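Local atomic coordinates of transcriptional regulator, badm/rrf2 family (Thermincola potens, PDB entry 4CIC), a protein that probably binds DNA as a helix-turn-helix transcription factor of the Rrf2 family, an IscR linked to the regulation of iron-sulfur cluster biogenesis. Residues Ala56-Ser61 and Leu71-Arg76. The protein carries 3 engineered substitutions. Numbering follows the deposited sequence. Where two conformers were deposited one is given.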
loop_
_atom_site.group_PDB
_atom_site.type_symbol
_atom_site.label_atom_id
_atom_site.label_comp_id
_atom_site.label_asym_id
_atom_site.label_seq_id
_atom_site.Cartn_x
_atom_site.Cartn_y
_atom_site.Cartn_z
ATOM N N ALA A 56 -5.518 20.974 -11.150
ATOM C CA ALA A 56 -4.149 20.468 -11.154
ATOM C C ALA A 56 -3.474 20.572 -12.508
ATOM O O ALA A 56 -2.261 20.414 -12.615
ATOM C CB ALA A 56 -4.137 19.022 -10.707
ATOM N N GLY A 57 -4.259 20.796 -13.552
ATOM C CA GLY A 57 -3.690 20.920 -14.880
ATOM C C GLY A 57 -3.542 19.567 -15.558
ATOM O O GLY A 57 -2.794 19.438 -16.528
ATOM N N LEU A 58 -4.262 18.566 -15.060
ATOM C CA LEU A 58 -4.226 17.223 -15.639
ATOM C C LEU A 58 -5.306 17.030 -16.703
ATOM O O LEU A 58 -5.167 16.194 -17.585
ATOM C CB LEU A 58 -4.370 16.145 -14.565
ATOM C CG LEU A 58 -3.075 15.895 -13.785
ATOM C CD1 LEU A 58 -3.290 14.902 -12.648
ATOM C CD2 LEU A 58 -2.000 15.395 -14.759
ATOM N N VAL A 59 -6.398 17.778 -16.575
ATOM C CA VAL A 59 -7.459 17.717 -17.571
ATOM C C VAL A 59 -7.935 19.118 -17.876
ATOM O O VAL A 59 -7.752 20.045 -17.085
ATOM C CB VAL A 59 -8.669 16.882 -17.107
ATOM C CG1 VAL A 59 -8.240 15.476 -16.691
ATOM C CG2 VAL A 59 -9.388 17.580 -15.985
ATOM N N LYS A 60 -8.499 19.286 -19.066
ATOM C CA LYS A 60 -9.021 20.588 -19.444
ATOM C C LYS A 60 -10.397 20.426 -20.068
ATOM O O LYS A 60 -10.740 19.365 -20.595
ATOM C CB LYS A 60 -8.066 21.310 -20.398
ATOM C CG LYS A 60 -7.682 20.501 -21.612
ATOM C CD LYS A 60 -6.753 21.274 -22.543
ATOM C CE LYS A 60 -7.465 22.436 -23.205
ATOM N NZ LYS A 60 -6.537 23.187 -24.097
ATOM N N SER A 61 -11.185 21.487 -19.970
ATOM C CA SER A 61 -12.516 21.536 -20.532
ATOM C C SER A 61 -12.457 22.278 -21.859
ATOM O O SER A 61 -11.692 23.234 -22.014
ATOM C CB SER A 61 -13.455 22.264 -19.570
ATOM O OG SER A 61 -14.691 22.559 -20.191
ATOM N N LEU A 71 -7.506 15.138 -21.753
ATOM C CA LEU A 71 -6.268 15.266 -20.983
ATOM C C LEU A 71 -5.597 16.581 -21.344
ATOM O O LEU A 71 -5.626 17.020 -22.509
ATOM C CB LEU A 71 -5.301 14.127 -21.296
ATOM C CG LEU A 71 -5.682 12.695 -20.953
ATOM C CD1 LEU A 71 -4.589 11.759 -21.438
ATOM C CD2 LEU A 71 -5.868 12.541 -19.456
ATOM N N ALA A 72 -4.973 17.200 -20.345
ATOM C CA ALA A 72 -4.253 18.458 -20.538
ATOM C C ALA A 72 -2.751 18.263 -20.796
ATOM O O ALA A 72 -2.041 19.228 -21.110
ATOM C CB ALA A 72 -4.466 19.364 -19.336
ATOM N N ARG A 73 -2.285 17.022 -20.643
ATOM C CA ARG A 73 -0.929 16.599 -21.012
ATOM C C ARG A 73 -1.062 15.285 -21.774
ATOM O O ARG A 73 -2.063 14.586 -21.621
ATOM C CB ARG A 73 -0.066 16.343 -19.768
ATOM C CG ARG A 73 0.040 17.511 -18.824
ATOM C CD ARG A 73 1.411 17.549 -18.171
ATOM N NE ARG A 73 1.697 16.387 -17.320
ATOM C CZ ARG A 73 1.440 16.332 -16.017
ATOM N NH1 ARG A 73 0.863 17.364 -15.417
ATOM N NH2 ARG A 73 1.754 15.244 -15.313
ATOM N N GLU A 74 -0.051 14.937 -22.564
ATOM C CA GLU A 74 -0.080 13.688 -23.333
ATOM C C GLU A 74 0.033 12.539 -22.346
ATOM O O GLU A 74 0.644 12.706 -21.308
ATOM C CB GLU A 74 1.092 13.628 -24.310
ATOM C CG GLU A 74 0.971 14.613 -25.506
ATOM C CD GLU A 74 2.255 14.733 -26.318
ATOM O OE1 GLU A 74 2.857 13.696 -26.661
ATOM O OE2 GLU A 74 2.662 15.874 -26.612
ATOM N N PRO A 75 -0.567 11.383 -22.662
ATOM C CA PRO A 75 -0.511 10.270 -21.708
ATOM C C PRO A 75 0.913 9.875 -21.317
ATOM O O PRO A 75 1.123 9.457 -20.151
ATOM C CB PRO A 75 -1.222 9.125 -22.447
ATOM C CG PRO A 75 -2.225 9.872 -23.392
ATOM C CD PRO A 75 -1.481 11.118 -23.791
ATOM N N ARG A 76 1.874 10.017 -22.217
ATOM C CA ARG A 76 3.264 9.652 -21.900
ATOM C C ARG A 76 3.887 10.569 -20.842
ATOM O O ARG A 76 4.899 10.213 -20.223
ATOM C CB ARG A 76 4.133 9.639 -23.160
ATOM C CG ARG A 76 4.296 11.010 -23.789
ATOM C CD ARG A 76 4.860 10.936 -25.217
ATOM N NE ARG A 76 5.019 12.296 -25.732
ATOM C CZ ARG A 76 6.156 12.981 -25.673
ATOM N NH1 ARG A 76 7.240 12.419 -25.154
ATOM N NH2 ARG A 76 6.212 14.219 -26.142
#
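A72 and L58 are joined by the one hydrogen bond between residues 56-61 and 71-76. A72 N donates to L58 O at 2.9 Å. The bond is nearly straight, 173° at the hydrogen, but the donor stands above the carbonyl plane. It lies next to the antiparallel, non-hydrogen-bonded pair of V59 and L71, whose CA atoms are 4.4 Å apart. Both of these side chains turn away from the opposite segment. The close part consists of backbone and the A72 methyl group. A72 CB points into it, 3.3 Å from G57 O and 3.6 Å from L58 C. G57 has positive phi and ends the preceding helix in a Schellman motif.

A second, side-chain contact is made by L58 CD2, which lies over one face of the R73 guanidinium, 3.5 Å from R73 NH1. R73 CG stands anti to the carbonyl carbon (chi1 -56°), and the chain is bent at chi2 and chi3. R73 NH2 is hydrogen-bonded to D77 O, which helps to fix the guanidinium.

The solvent side is looser. K60 CG only grazes A72 CB, at 4.1 Å, and the rest of the exposed K60 chain leads away.

The contact closes the base of the two-stranded hairpin, the wing beside the helix-turn-helix typical of winged-helix domains. The buried side chains of V59 and L71 pack on M18 and L21 of helix 9-23. L58 and V59 also meet L53 of helix 43-55, while L71 reaches L133 of helix 133-143.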